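Local coordinates for protein response regulator (Helicobacter pylori, PDB 2PLN) that probably regulates transcription as an orphan response regulator, of which this chain is the N-terminal, CheY-like receiver domain, at residues I87-T97 with A109-Y117; S50-M58 with D70-I80. All coordinates share one frame; numbering follows the deposited sequence.

Interaction 1 (I87-T97 with A109-Y117); sequences IVVLVSSDNPT and ADDYIAKPY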
ATOM      1  N   ILE A  87      11.013  -4.754  10.080  1.00 19.50           N
ATOM      2  CA  ILE A  87      10.445  -5.683   9.126  1.00 17.30           C
ATOM      3  C   ILE A  87       9.129  -5.104   8.587  1.00 16.06           C
ATOM      4  O   ILE A  87       8.316  -4.594   9.344  1.00 16.56           O
ATOM      5  CB  ILE A  87      10.254  -7.101   9.727  1.00 17.05           C
ATOM      6  CG1 ILE A  87      11.581  -7.614  10.342  1.00 18.62           C
ATOM      7  CG2 ILE A  87       9.725  -8.031   8.648  1.00 16.59           C
ATOM      8  CD1 ILE A  87      11.562  -9.056  10.846  1.00 17.28           C
ATOM      9  N   VAL A  88       8.968  -5.156   7.271  1.00 13.53           N
ATOM     10  CA  VAL A  88       7.757  -4.685   6.622  1.00 12.06           C
ATOM     11  C   VAL A  88       6.712  -5.776   6.835  1.00 11.96           C
ATOM     12  O   VAL A  88       7.000  -6.968   6.644  1.00 11.64           O
ATOM     13  CB  VAL A  88       8.011  -4.451   5.117  1.00 12.17           C
ATOM     14  CG1 VAL A  88       6.750  -4.030   4.404  1.00 12.31           C
ATOM     15  CG2 VAL A  88       9.119  -3.389   4.913  1.00 10.56           C
ATOM     16  N   VAL A  89       5.500  -5.366   7.207  1.00 12.02           N
ATOM     17  CA  VAL A  89       4.421  -6.295   7.461  1.00 11.93           C
ATOM     18  C   VAL A  89       3.223  -6.002   6.551  1.00 12.18           C
ATOM     19  O   VAL A  89       2.678  -4.881   6.552  1.00 12.50           O
ATOM     20  CB  VAL A  89       3.978  -6.224   8.943  1.00 13.33           C
ATOM     21  CG1 VAL A  89       2.788  -7.123   9.172  1.00 13.90           C
ATOM     22  CG2 VAL A  89       5.171  -6.542   9.893  1.00 12.84           C
ATOM     23  N   LEU A  90       2.822  -7.008   5.785  1.00 11.29           N
ATOM     24  CA  LEU A  90       1.658  -6.909   4.867  1.00 11.00           C
ATOM     25  C   LEU A  90       0.620  -7.888   5.348  1.00 11.27           C
ATOM     26  O   LEU A  90       0.932  -9.058   5.608  1.00 11.06           O
ATOM     27  CB  LEU A  90       2.036  -7.255   3.417  1.00 10.65           C
ATOM     28  CG  LEU A  90       3.339  -6.677   2.828  1.00 12.41           C
ATOM     29  CD1 LEU A  90       3.438  -6.963   1.322  1.00 11.62           C
ATOM     30  CD2 LEU A  90       3.453  -5.130   3.100  1.00 14.11           C
ATOM     31  N   VAL A  91      -0.601  -7.406   5.509  1.00 11.85           N
ATOM     32  CA  VAL A  91      -1.716  -8.255   5.945  1.00 12.72           C
ATOM     33  C   VAL A  91      -2.531  -8.492   4.697  1.00 13.74           C
ATOM     34  O   VAL A  91      -2.881  -7.554   3.990  1.00 13.17           O
ATOM     35  CB  VAL A  91      -2.596  -7.521   7.005  1.00 12.52           C
ATOM     36  CG1 VAL A  91      -3.887  -8.270   7.266  1.00 12.98           C
ATOM     37  CG2 VAL A  91      -1.818  -7.343   8.317  1.00 14.10           C
ATOM     38  N   SER A  92      -2.838  -9.755   4.429  1.00 15.52           N
ATOM     39  CA  SER A  92      -3.675 -10.121   3.304  1.00 18.90           C
ATOM     40  C   SER A  92      -4.898 -10.904   3.845  1.00 19.96           C
ATOM     41  O   SER A  92      -4.762 -11.730   4.765  1.00 20.62           O
ATOM     42  CB  SER A  92      -2.781 -10.899   2.323  1.00 19.99           C
ATOM     43  OG  SER A  92      -3.517 -11.710   1.453  1.00 26.38           O
ATOM     44  N   SER A  93      -6.086 -10.625   3.311  1.00 21.09           N
ATOM     45  CA  SER A  93      -7.348 -11.175   3.883  1.00 22.67           C
ATOM     46  C   SER A  93      -8.337 -11.673   2.809  1.00 24.21           C
ATOM     47  O   SER A  93      -8.595 -10.980   1.845  1.00 24.18           O
ATOM     48  CB  SER A  93      -8.013 -10.113   4.776  1.00 21.75           C
ATOM     49  OG  SER A  93      -9.194 -10.601   5.401  1.00 22.23           O
ATOM     50  N   ASP A  94      -8.873 -12.881   2.988  1.00 26.90           N
ATOM     51  CA  ASP A  94      -9.936 -13.416   2.112  1.00 30.14           C
ATOM     52  C   ASP A  94     -11.329 -12.929   2.555  1.00 30.50           C
ATOM     53  O   ASP A  94     -12.349 -13.171   1.871  1.00 31.33           O
ATOM     54  CB  ASP A  94      -9.917 -14.945   2.162  1.00 31.59           C
ATOM     55  CG  ASP A  94     -10.087 -15.455   3.567  1.00 34.94           C
ATOM     56  OD1 ASP A  94     -11.121 -15.115   4.193  1.00 39.27           O
ATOM     57  OD2 ASP A  94      -9.229 -16.154   4.154  1.00 39.00           O
ATOM     58  N   ASN A  95     -11.392 -12.289   3.720  1.00 30.04           N
ATOM     59  CA  ASN A  95     -12.616 -11.583   4.101  1.00 29.42           C
ATOM     60  C   ASN A  95     -12.298 -10.161   4.526  1.00 28.00           C
ATOM     61  O   ASN A  95     -12.347  -9.858   5.723  1.00 27.29           O
ATOM     62  CB  ASN A  95     -13.389 -12.306   5.213  1.00 29.82           C
ATOM     63  CG  ASN A  95     -14.785 -11.687   5.466  1.00 31.88           C
ATOM     64  OD1 ASN A  95     -15.463 -11.201   4.541  1.00 34.11           O
ATOM     65  ND2 ASN A  95     -15.209 -11.711   6.722  1.00 33.78           N
ATOM     66  N   PRO A  96     -11.986  -9.304   3.545  1.00 27.15           N
ATOM     67  CA  PRO A  96     -11.588  -7.938   3.826  1.00 26.87           C
ATOM     68  C   PRO A  96     -12.781  -7.121   4.322  1.00 26.61           C
ATOM     69  O   PRO A  96     -13.879  -7.221   3.771  1.00 27.41           O
ATOM     70  CB  PRO A  96     -11.110  -7.416   2.458  1.00 26.53           C
ATOM     71  CG  PRO A  96     -11.831  -8.227   1.466  1.00 27.20           C
ATOM     72  CD  PRO A  96     -12.005  -9.577   2.097  1.00 26.77           C
ATOM     73  N   THR A  97     -12.592  -6.348   5.379  1.00 25.55           N
ATOM     74  CA  THR A  97     -13.624  -5.403   5.763  1.00 24.31           C
ATOM     75  C   THR A  97     -12.966  -4.057   6.003  1.00 23.85           C
ATOM     76  O   THR A  97     -11.777  -3.992   6.309  1.00 21.64           O
ATOM     77  CB  THR A  97     -14.331  -5.833   7.054  1.00 24.49           C
ATOM     78  OG1 THR A  97     -13.365  -5.940   8.111  1.00 24.07           O
ATOM     79  CG2 THR A  97     -14.930  -7.266   6.931  1.00 25.62           C
ATOM     80  N   ALA A 109       0.515  -2.122  10.368  1.00 14.76           N
ATOM     81  CA  ALA A 109       0.751  -2.841   9.088  1.00 13.77           C
ATOM     82  C   ALA A 109       1.138  -1.857   7.986  1.00 13.61           C
ATOM     83  O   ALA A 109       0.664  -0.747   7.952  1.00 12.98           O
ATOM     84  CB  ALA A 109      -0.491  -3.645   8.673  1.00 14.62           C
ATOM     85  N   ASP A 110       2.009  -2.288   7.083  1.00 12.41           N
ATOM     86  CA  ASP A 110       2.451  -1.456   5.984  1.00 13.29           C
ATOM     87  C   ASP A 110       1.495  -1.556   4.806  1.00 13.06           C
ATOM     88  O   ASP A 110       1.483  -0.676   3.931  1.00 13.00           O
ATOM     89  CB  ASP A 110       3.868  -1.867   5.588  1.00 13.70           C
ATOM     90  CG  ASP A 110       4.856  -1.583   6.679  1.00 16.26           C
ATOM     91  OD1 ASP A 110       5.116  -0.380   6.908  1.00 19.65           O
ATOM     92  OD2 ASP A 110       5.372  -2.472   7.377  1.00 14.27           O
ATOM     93  N   ASP A 111       0.696  -2.626   4.769  1.00 11.65           N
ATOM     94  CA  ASP A 111      -0.311  -2.708   3.752  1.00 11.34           C
ATOM     95  C   ASP A 111      -1.404  -3.667   4.175  1.00 11.59           C
ATOM     96  O   ASP A 111      -1.235  -4.478   5.109  1.00 11.67           O
ATOM     97  CB  ASP A 111       0.337  -3.162   2.428  1.00 11.61           C
ATOM     98  CG  ASP A 111      -0.326  -2.547   1.192  1.00 12.17           C
ATOM     99  OD1 ASP A 111      -1.544  -2.194   1.242  1.00 12.59           O
ATOM    100  OD2 ASP A 111       0.308  -2.412   0.123  1.00 11.22           O
ATOM    101  N   TYR A 112      -2.532  -3.556   3.489  1.00 11.94           N
ATOM    102  CA  TYR A 112      -3.674  -4.439   3.668  1.00 13.41           C
ATOM    103  C   TYR A 112      -4.176  -4.804   2.270  1.00 14.00           C
ATOM    104  O   TYR A 112      -4.511  -3.919   1.460  1.00 13.99           O
ATOM    105  CB  TYR A 112      -4.756  -3.723   4.478  1.00 13.32           C
ATOM    106  CG  TYR A 112      -5.969  -4.577   4.793  1.00 15.21           C
ATOM    107  CD1 TYR A 112      -7.133  -4.448   4.050  1.00 15.06           C
ATOM    108  CD2 TYR A 112      -5.960  -5.516   5.850  1.00 14.83           C
ATOM    109  CE1 TYR A 112      -8.282  -5.234   4.351  1.00 16.16           C
ATOM    110  CE2 TYR A 112      -7.109  -6.292   6.149  1.00 14.50           C
ATOM    111  CZ  TYR A 112      -8.247  -6.148   5.391  1.00 15.97           C
ATOM    112  OH  TYR A 112      -9.387  -6.942   5.675  1.00 17.89           O
ATOM    113  N   ILE A 113      -4.217  -6.102   1.973  1.00 13.89           N
ATOM    114  CA  ILE A 113      -4.394  -6.526   0.591  1.00 15.89           C
ATOM    115  C   ILE A 113      -5.551  -7.520   0.588  1.00 17.10           C
ATOM    116  O   ILE A 113      -5.534  -8.486   1.333  1.00 17.31           O
ATOM    117  CB  ILE A 113      -3.087  -7.184   0.059  1.00 16.33           C
ATOM    118  CG1 ILE A 113      -1.906  -6.199   0.127  1.00 16.74           C
ATOM    119  CG2 ILE A 113      -3.267  -7.780  -1.376  1.00 16.89           C
ATOM    120  CD1 ILE A 113      -0.582  -6.887   0.095  1.00 18.51           C
ATOM    121  N   ALA A 114      -6.582  -7.263  -0.211  1.00 18.92           N
ATOM    122  CA  ALA A 114      -7.681  -8.223  -0.319  1.00 20.00           C
ATOM    123  C   ALA A 114      -7.249  -9.425  -1.147  1.00 21.36           C
ATOM    124  O   ALA A 114      -6.529  -9.282  -2.142  1.00 21.58           O
ATOM    125  CB  ALA A 114      -8.900  -7.578  -0.965  1.00 20.05           C
ATOM    126  N   LYS A 115      -7.670 -10.603  -0.697  1.00 22.22           N
ATOM    127  CA  LYS A 115      -7.585 -11.821  -1.491  1.00 24.99           C
ATOM    128  C   LYS A 115      -8.969 -12.086  -2.081  1.00 26.30           C
ATOM    129  O   LYS A 115      -9.987 -11.794  -1.426  1.00 26.76           O
ATOM    130  CB  LYS A 115      -7.197 -12.999  -0.614  1.00 24.83           C
ATOM    131  CG  LYS A 115      -5.782 -12.905  -0.105  1.00 25.83           C
ATOM    132  CD  LYS A 115      -5.496 -14.018   0.881  1.00 26.80           C
ATOM    133  CE  LYS A 115      -5.050 -15.258   0.176  1.00 27.85           C
ATOM    134  NZ  LYS A 115      -4.958 -16.359   1.187  1.00 30.94           N
ATOM    135  N   PRO A 116      -9.034 -12.659  -3.280  1.00 28.19           N
ATOM    136  CA  PRO A 116      -7.865 -13.032  -4.125  1.00 28.66           C
ATOM    137  C   PRO A 116      -7.061 -11.886  -4.737  1.00 29.00           C
ATOM    138  O   PRO A 116      -7.609 -10.807  -4.972  1.00 30.10           O
ATOM    139  CB  PRO A 116      -8.490 -13.909  -5.229  1.00 29.43           C
ATOM    140  CG  PRO A 116      -9.937 -13.619  -5.213  1.00 28.88           C
ATOM    141  CD  PRO A 116     -10.322 -13.066  -3.874  1.00 27.98           C
ATOM    142  N   TYR A 117      -5.767 -12.121  -4.994  1.00 28.33           N
ATOM    143  CA  TYR A 117      -4.868 -11.103  -5.567  1.00 27.75           C
ATOM    144  C   TYR A 117      -5.195 -10.756  -7.029  1.00 28.97           C
ATOM    145  O   TYR A 117      -5.746 -11.586  -7.758  1.00 29.46           O
ATOM    146  CB  TYR A 117      -3.389 -11.525  -5.436  1.00 25.80           C
ATOM    147  CG  TYR A 117      -2.982 -11.889  -4.030  1.00 24.67           C
ATOM    148  CD1 TYR A 117      -2.725 -13.218  -3.665  1.00 21.94           C
ATOM    149  CD2 TYR A 117      -2.890 -10.913  -3.049  1.00 24.53           C
ATOM    150  CE1 TYR A 117      -2.378 -13.548  -2.371  1.00 19.49           C
ATOM    151  CE2 TYR A 117      -2.530 -11.242  -1.752  1.00 23.89           C
ATOM    152  CZ  TYR A 117      -2.277 -12.548  -1.413  1.00 22.56           C
ATOM    153  OH  TYR A 117      -1.931 -12.831  -0.112  1.00 19.80           O
TER
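Val91 and Tyr112 lie side by side where strands 88-93 and 111-114 run parallel, the last two strands of the CheY-like receiver fold and the two ends of a beta-alpha-beta unit crossing through helix 98-106. The ladder alternates: Val91 N binds Asp111 O at 3.0 Å, Val91 O takes Ile113 N, Ser93 N reaches Ile113 O, and Ser93 O receives Lys115 N at 2.7 Å. Where the ladder begins, Asp110 grips Val89 at both N and O: its own N gives to Val89 O at 2.7 Å, and OD2 takes Val89 N at 2.9 Å through its anti lone pair, nearly straight at 168°.

On the face bearing Val91, CG1 of that valine packs obliquely on Tyr112 CD2 at 3.7 Å, while CG2 meets Ala109 CB. The Tyr112 ring, swung away from its own amide by a chi1 of -177°, extends beneath helix 98-106 until OH accepts from Thr97 N at 3.3 Å. On the face bearing Ser92, its OG and Tyr117 OH form a very short hydrogen bond of 2.5 Å, with either hydroxyl a possible donor.

Farther out, Asp110 OD2 has a salt bridge to Lys81, and Asp111 pairs with Arg126 and Arg130 of its own chain and with Arg126 of the second subunit, so the edge belongs to the dimer interface. Thr97 OG1 caps Glu100 N, while Glu100 OE1 is hydrogen-bonded to both Ser93 OG and Tyr112 OH.

Interaction 2 (S50-M58 with D70-I80); sequences SLEDGEYLM and DKNALSFVSRI
Leu51, in the first turn of helix 51-58, reaches across to the loop and helix of 70-80 with both methyl groups. A chi1 of -174° sends its CG out on the far side from the backbone N, and the branches part: CD1 rests against the Asp70 carboxylate, 3.5 Å from OD1, whereas CD2 meets Phe76 CD2 at 3.7 Å and the edge of the Arg79 guanidinium. Asp70 OD1 also accepts from Asn72 N at 2.9 Å, an Asx turn that shapes the entry to helix 73-80.

One turn on, Glu55 combines apolar and ionic contact. Its CB lies at the edge of the Phe76 ring, 4.0 Å from CE2, and the chain continues extended to a two-pronged salt bridge, Arg79 NE to OE2 at 2.8 Å and Arg79 NH2 to OE1 at 2.9 Å. Arginine grips side-on, but both nitrogens approach from above the carboxylate plane, the two flat groups being turned 31° apart. Met58, a selenomethionine, closes the row with SE 3.7 Å from Ile80 CD1.

The short helix axes are nearly parallel, 8° apart with a closest approach of 11.7 Å, a spacing spanned by side chains on one face of the sheet. Beneath them Met58 touches Leu22 and Phe76 touches Ile24 of strand 20-24, Ile80 faces strand 88-93, and Leu74 packs against Glu100, His103 and Ala104 of helix 98-106.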
ATOM      1  N   SER A  50       1.686 -22.083   9.032  1.00 21.01           N
ATOM      2  CA  SER A  50       1.452 -21.874  10.451  1.00 20.73           C
ATOM      3  C   SER A  50       1.931 -20.507  10.919  1.00 20.45           C
ATOM      4  O   SER A  50       3.095 -20.134  10.741  1.00 19.74           O
ATOM      5  CB  SER A  50       2.112 -23.008  11.254  1.00 21.02           C
ATOM      6  OG  SER A  50       2.388 -22.612  12.595  1.00 21.13           O
ATOM      7  N   LEU A  51       1.026 -19.747  11.519  1.00 19.99           N
ATOM      8  CA  LEU A  51       1.419 -18.451  12.070  1.00 20.47           C
ATOM      9  C   LEU A  51       2.411 -18.589  13.242  1.00 20.29           C
ATOM     10  O   LEU A  51       3.338 -17.790  13.344  1.00 19.65           O
ATOM     11  CB  LEU A  51       0.195 -17.618  12.462  1.00 20.42           C
ATOM     12  CG  LEU A  51       0.492 -16.196  12.922  1.00 22.18           C
ATOM     13  CD1 LEU A  51      -0.628 -15.224  12.490  1.00 23.60           C
ATOM     14  CD2 LEU A  51       0.711 -16.192  14.423  1.00 23.55           C
ATOM     15  N   GLU A  52       2.233 -19.600  14.103  1.00 20.22           N
ATOM     16  CA  GLU A  52       3.186 -19.836  15.212  1.00 20.65           C
ATOM     17  C   GLU A  52       4.597 -20.206  14.689  1.00 19.65           C
ATOM     18  O   GLU A  52       5.620 -19.729  15.192  1.00 18.77           O
ATOM     19  CB  GLU A  52       2.622 -20.850  16.232  1.00 22.42           C
ATOM     20  CG  GLU A  52       2.672 -22.301  15.800  1.00 27.94           C
ATOM     21  CD  GLU A  52       1.492 -23.123  16.344  1.00 30.04           C
ATOM     22  OE1 GLU A  52       1.458 -23.398  17.579  1.00 35.73           O
ATOM     23  OE2 GLU A  52       0.596 -23.488  15.521  1.00 38.84           O
ATOM     24  N   ASP A  53       4.630 -21.022  13.646  1.00 18.37           N
ATOM     25  CA  ASP A  53       5.861 -21.323  12.935  1.00 19.03           C
ATOM     26  C   ASP A  53       6.530 -20.064  12.364  1.00 18.36           C
ATOM     27  O   ASP A  53       7.736 -19.824  12.566  1.00 18.25           O
ATOM     28  CB  ASP A  53       5.563 -22.308  11.804  1.00 19.25           C
ATOM     29  CG  ASP A  53       6.817 -22.805  11.110  1.00 23.99           C
ATOM     30  OD1 ASP A  53       6.783 -22.948   9.867  1.00 25.49           O
ATOM     31  OD2 ASP A  53       7.883 -23.076  11.714  1.00 28.18           O
ATOM     32  N   GLY A  54       5.742 -19.269  11.637  1.00 17.15           N
ATOM     33  CA  GLY A  54       6.227 -18.001  11.083  1.00 15.84           C
ATOM     34  C   GLY A  54       6.793 -17.053  12.121  1.00 14.71           C
ATOM     35  O   GLY A  54       7.873 -16.490  11.936  1.00 13.94           O
ATOM     36  N   GLU A  55       6.085 -16.878  13.231  1.00 13.98           N
ATOM     37  CA  GLU A  55       6.562 -15.992  14.264  1.00 14.00           C
ATOM     38  C   GLU A  55       7.920 -16.450  14.815  1.00 14.49           C
ATOM     39  O   GLU A  55       8.818 -15.637  15.017  1.00 15.02           O
ATOM     40  CB  GLU A  55       5.549 -15.914  15.381  1.00 14.94           C
ATOM     41  CG  GLU A  55       5.734 -14.696  16.232  1.00 15.62           C
ATOM     42  CD  GLU A  55       4.684 -14.562  17.314  1.00 17.97           C
ATOM     43  OE1 GLU A  55       3.638 -15.259  17.292  1.00 19.21           O
ATOM     44  OE2 GLU A  55       4.930 -13.743  18.197  1.00 19.35           O
ATOM     45  N   TYR A  56       8.040 -17.752  15.035  1.00 14.73           N
ATOM     46  CA  TYR A  56       9.289 -18.365  15.467  1.00 15.21           C
ATOM     47  C   TYR A  56      10.394 -18.188  14.435  1.00 15.17           C
ATOM     48  O   TYR A  56      11.492 -17.785  14.787  1.00 15.75           O
ATOM     49  CB  TYR A  56       9.088 -19.849  15.795  1.00 15.09           C
ATOM     50  CG  TYR A  56      10.413 -20.576  15.993  1.00 14.79           C
ATOM     51  CD1 TYR A  56      11.102 -20.542  17.214  1.00 14.87           C
ATOM     52  CD2 TYR A  56      10.991 -21.272  14.941  1.00 15.63           C
ATOM     53  CE1 TYR A  56      12.325 -21.206  17.368  1.00 14.34           C
ATOM     54  CE2 TYR A  56      12.203 -21.922  15.090  1.00 16.19           C
ATOM     55  CZ  TYR A  56      12.855 -21.900  16.298  1.00 15.98           C
ATOM     56  OH  TYR A  56      14.074 -22.560  16.384  1.00 15.85           O
ATOM     57  N   LEU A  57      10.105 -18.493  13.176  1.00 14.86           N
ATOM     58  CA  LEU A  57      11.102 -18.276  12.095  1.00 15.44           C
ATOM     59  C   LEU A  57      11.715 -16.877  12.113  1.00 15.70           C
ATOM     60  O   LEU A  57      12.913 -16.726  11.886  1.00 15.76           O
ATOM     61  CB  LEU A  57      10.482 -18.548  10.744  1.00 15.44           C
ATOM     62  CG  LEU A  57      10.207 -20.037  10.455  1.00 15.30           C
ATOM     63  CD1 LEU A  57       9.529 -20.197   9.071  1.00 16.99           C
ATOM     64  CD2 LEU A  57      11.512 -20.861  10.508  1.00 16.34           C
HETATM   65  N   MSE A  58      10.890 -15.862  12.360  1.00 16.15           N
HETATM   66  CA  MSE A  58      11.377 -14.480  12.421  1.00 19.12           C
HETATM   67  C   MSE A  58      12.431 -14.236  13.500  1.00 16.94           C
HETATM   68  O   MSE A  58      13.234 -13.321  13.390  1.00 16.55           O
HETATM   69  CB  MSE A  58      10.204 -13.497  12.501  1.00 18.81           C
HETATM   70  CG  MSE A  58       9.545 -13.372  11.157  1.00 22.73           C
HETATM   71 SE   MSE A  58       8.058 -12.209  11.224  1.00 32.36          SE
HETATM   72  CE  MSE A  58       6.819 -13.452  11.705  1.00 33.01           C
ATOM     73  N   ASP A  70      -4.094 -14.904   7.981  1.00 26.00           N
ATOM     74  CA  ASP A  70      -4.459 -15.744   9.100  1.00 27.57           C
ATOM     75  C   ASP A  70      -5.585 -15.023   9.851  1.00 28.86           C
ATOM     76  O   ASP A  70      -5.690 -13.800   9.808  1.00 28.40           O
ATOM     77  CB  ASP A  70      -3.269 -15.894  10.032  1.00 27.54           C
ATOM     78  CG  ASP A  70      -3.487 -16.953  11.097  1.00 28.36           C
ATOM     79  OD1 ASP A  70      -3.866 -16.590  12.235  1.00 26.94           O
ATOM     80  OD2 ASP A  70      -3.282 -18.162  10.874  1.00 28.65           O
ATOM     81  N   LYS A  71      -6.405 -15.787  10.568  1.00 30.19           N
ATOM     82  CA  LYS A  71      -7.489 -15.216  11.370  1.00 31.55           C
ATOM     83  C   LYS A  71      -6.983 -14.307  12.476  1.00 30.65           C
ATOM     84  O   LYS A  71      -7.624 -13.305  12.797  1.00 31.09           O
ATOM     85  CB  LYS A  71      -8.354 -16.328  11.991  1.00 31.31           C
ATOM     86  CG  LYS A  71      -9.030 -17.268  10.983  1.00 34.01           C
ATOM     87  CD  LYS A  71     -10.132 -18.126  11.637  1.00 33.93           C
ATOM     88  CE  LYS A  71      -9.695 -18.780  12.958  1.00 37.68           C
ATOM     89  NZ  LYS A  71      -8.701 -19.877  12.755  1.00 40.03           N
ATOM     90  N   ASN A  72      -5.866 -14.680  13.092  1.00 29.67           N
ATOM     91  CA  ASN A  72      -5.295 -13.918  14.211  1.00 28.40           C
ATOM     92  C   ASN A  72      -4.174 -13.003  13.749  1.00 26.88           C
ATOM     93  O   ASN A  72      -3.183 -12.778  14.486  1.00 26.01           O
ATOM     94  CB  ASN A  72      -4.739 -14.869  15.288  1.00 29.26           C
ATOM     95  CG  ASN A  72      -5.763 -15.859  15.795  1.00 31.26           C
ATOM     96  OD1 ASN A  72      -6.890 -15.497  16.130  1.00 33.10           O
ATOM     97  ND2 ASN A  72      -5.358 -17.122  15.891  1.00 33.34           N
ATOM     98  N   ALA A  73      -4.308 -12.470  12.534  1.00 25.22           N
ATOM     99  CA  ALA A  73      -3.195 -11.721  11.954  1.00 23.41           C
ATOM    100  C   ALA A  73      -2.923 -10.446  12.743  1.00 22.18           C
ATOM    101  O   ALA A  73      -1.786 -10.075  12.933  1.00 21.23           O
ATOM    102  CB  ALA A  73      -3.415 -11.437  10.461  1.00 22.84           C
ATOM    103  N   LEU A  74      -3.971  -9.795  13.236  1.00 22.11           N
ATOM    104  CA  LEU A  74      -3.808  -8.456  13.811  1.00 21.81           C
ATOM    105  C   LEU A  74      -2.964  -8.414  15.091  1.00 20.59           C
ATOM    106  O   LEU A  74      -2.129  -7.524  15.252  1.00 20.47           O
ATOM    107  CB  LEU A  74      -5.179  -7.834  14.062  1.00 23.03           C
ATOM    108  CG  LEU A  74      -6.037  -7.387  12.860  1.00 25.61           C
ATOM    109  CD1 LEU A  74      -5.586  -6.055  12.364  1.00 27.66           C
ATOM    110  CD2 LEU A  74      -6.115  -8.384  11.684  1.00 29.22           C
ATOM    111  N   SER A  75      -3.176  -9.360  16.008  1.00 19.54           N
ATOM    112  CA  SER A  75      -2.328  -9.392  17.218  1.00 18.82           C
ATOM    113  C   SER A  75      -0.887  -9.672  16.832  1.00 18.19           C
ATOM    114  O   SER A  75       0.042  -9.105  17.383  1.00 17.87           O
ATOM    115  CB  SER A  75      -2.829 -10.406  18.249  1.00 19.17           C
ATOM    116  OG  SER A  75      -2.852 -11.704  17.688  1.00 21.64           O
ATOM    117  N   PHE A  76      -0.712 -10.559  15.855  1.00 18.07           N
ATOM    118  CA  PHE A  76       0.615 -10.875  15.321  1.00 17.32           C
ATOM    119  C   PHE A  76       1.303  -9.623  14.770  1.00 17.11           C
ATOM    120  O   PHE A  76       2.510  -9.423  14.965  1.00 16.89           O
ATOM    121  CB  PHE A  76       0.433 -11.951  14.261  1.00 17.18           C
ATOM    122  CG  PHE A  76       1.627 -12.193  13.389  1.00 17.01           C
ATOM    123  CD1 PHE A  76       1.726 -11.586  12.129  1.00 16.88           C
ATOM    124  CD2 PHE A  76       2.631 -13.072  13.796  1.00 17.26           C
ATOM    125  CE1 PHE A  76       2.792 -11.839  11.304  1.00 16.43           C
ATOM    126  CE2 PHE A  76       3.705 -13.331  12.973  1.00 18.52           C
ATOM    127  CZ  PHE A  76       3.793 -12.709  11.718  1.00 17.25           C
ATOM    128  N   VAL A  77       0.526  -8.772  14.079  1.00 16.93           N
ATOM    129  CA  VAL A  77       1.089  -7.555  13.478  1.00 16.50           C
ATOM    130  C   VAL A  77       1.731  -6.719  14.594  1.00 16.86           C
ATOM    131  O   VAL A  77       2.879  -6.303  14.491  1.00 16.44           O
ATOM    132  CB  VAL A  77       0.036  -6.759  12.683  1.00 16.03           C
ATOM    133  CG1 VAL A  77       0.527  -5.377  12.334  1.00 16.89           C
ATOM    134  CG2 VAL A  77      -0.344  -7.525  11.391  1.00 14.91           C
ATOM    135  N   SER A  78       0.964  -6.472  15.647  1.00 16.76           N
ATOM    136  CA  SER A  78       1.469  -5.700  16.767  1.00 18.71           C
ATOM    137  C   SER A  78       2.698  -6.351  17.442  1.00 18.02           C
ATOM    138  O   SER A  78       3.638  -5.661  17.776  1.00 17.22           O
ATOM    139  CB  SER A  78       0.353  -5.465  17.791  1.00 19.53           C
ATOM    140  OG  SER A  78       0.845  -4.613  18.799  1.00 25.40           O
ATOM    141  N   ARG A  79       2.680  -7.672  17.634  1.00 18.31           N
ATOM    142  CA  ARG A  79       3.838  -8.355  18.264  1.00 18.55           C
ATOM    143  C   ARG A  79       5.115  -8.180  17.459  1.00 18.56           C
ATOM    144  O   ARG A  79       6.193  -7.893  18.023  1.00 18.75           O
ATOM    145  CB  ARG A  79       3.593  -9.844  18.463  1.00 18.17           C
ATOM    146  CG  ARG A  79       2.645 -10.195  19.559  1.00 17.23           C
ATOM    147  CD  ARG A  79       2.732 -11.648  19.958  1.00 18.49           C
ATOM    148  NE  ARG A  79       2.471 -12.586  18.861  1.00 16.63           N
ATOM    149  CZ  ARG A  79       1.252 -12.890  18.409  1.00 17.94           C
ATOM    150  NH1 ARG A  79       0.159 -12.326  18.937  1.00 18.91           N
ATOM    151  NH2 ARG A  79       1.118 -13.746  17.420  1.00 15.80           N
ATOM    152  N   ILE A  80       4.997  -8.292  16.134  1.00 18.70           N
ATOM    153  CA  ILE A  80       6.157  -8.200  15.224  1.00 19.00           C
ATOM    154  C   ILE A  80       6.654  -6.773  15.100  1.00 19.06           C
ATOM    155  O   ILE A  80       7.878  -6.520  15.047  1.00 19.19           O
ATOM    156  CB  ILE A  80       5.783  -8.777  13.801  1.00 19.33           C
ATOM    157  CG1 ILE A  80       5.516 -10.274  13.889  1.00 20.01           C
ATOM    158  CG2 ILE A  80       6.889  -8.441  12.760  1.00 20.02           C
ATOM    159  CD1 ILE A  80       6.634 -11.072  14.484  1.00 22.39           C
TER

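Overall arrangement
From the N terminus, the chain first closes interaction 2, a loop running from helix 51-60 through strand 65-68 to helix 73-83. Interaction 1 opens only afterwards, when the chain enters strand 88-93, and closes once helix 98-106 has brought it back along strand 111-114. The two are therefore in series, neither nesting nor crossing. Their centres are 13 Å apart, yet they touch: Val77 and Ile80 of helix 73-83 pack on Val89, and Val77 also meets Val91. One contact pairs adjacent helices over a face of the parallel sheet; the other builds that sheet out to its edge strand, with helix 73-83 joining them.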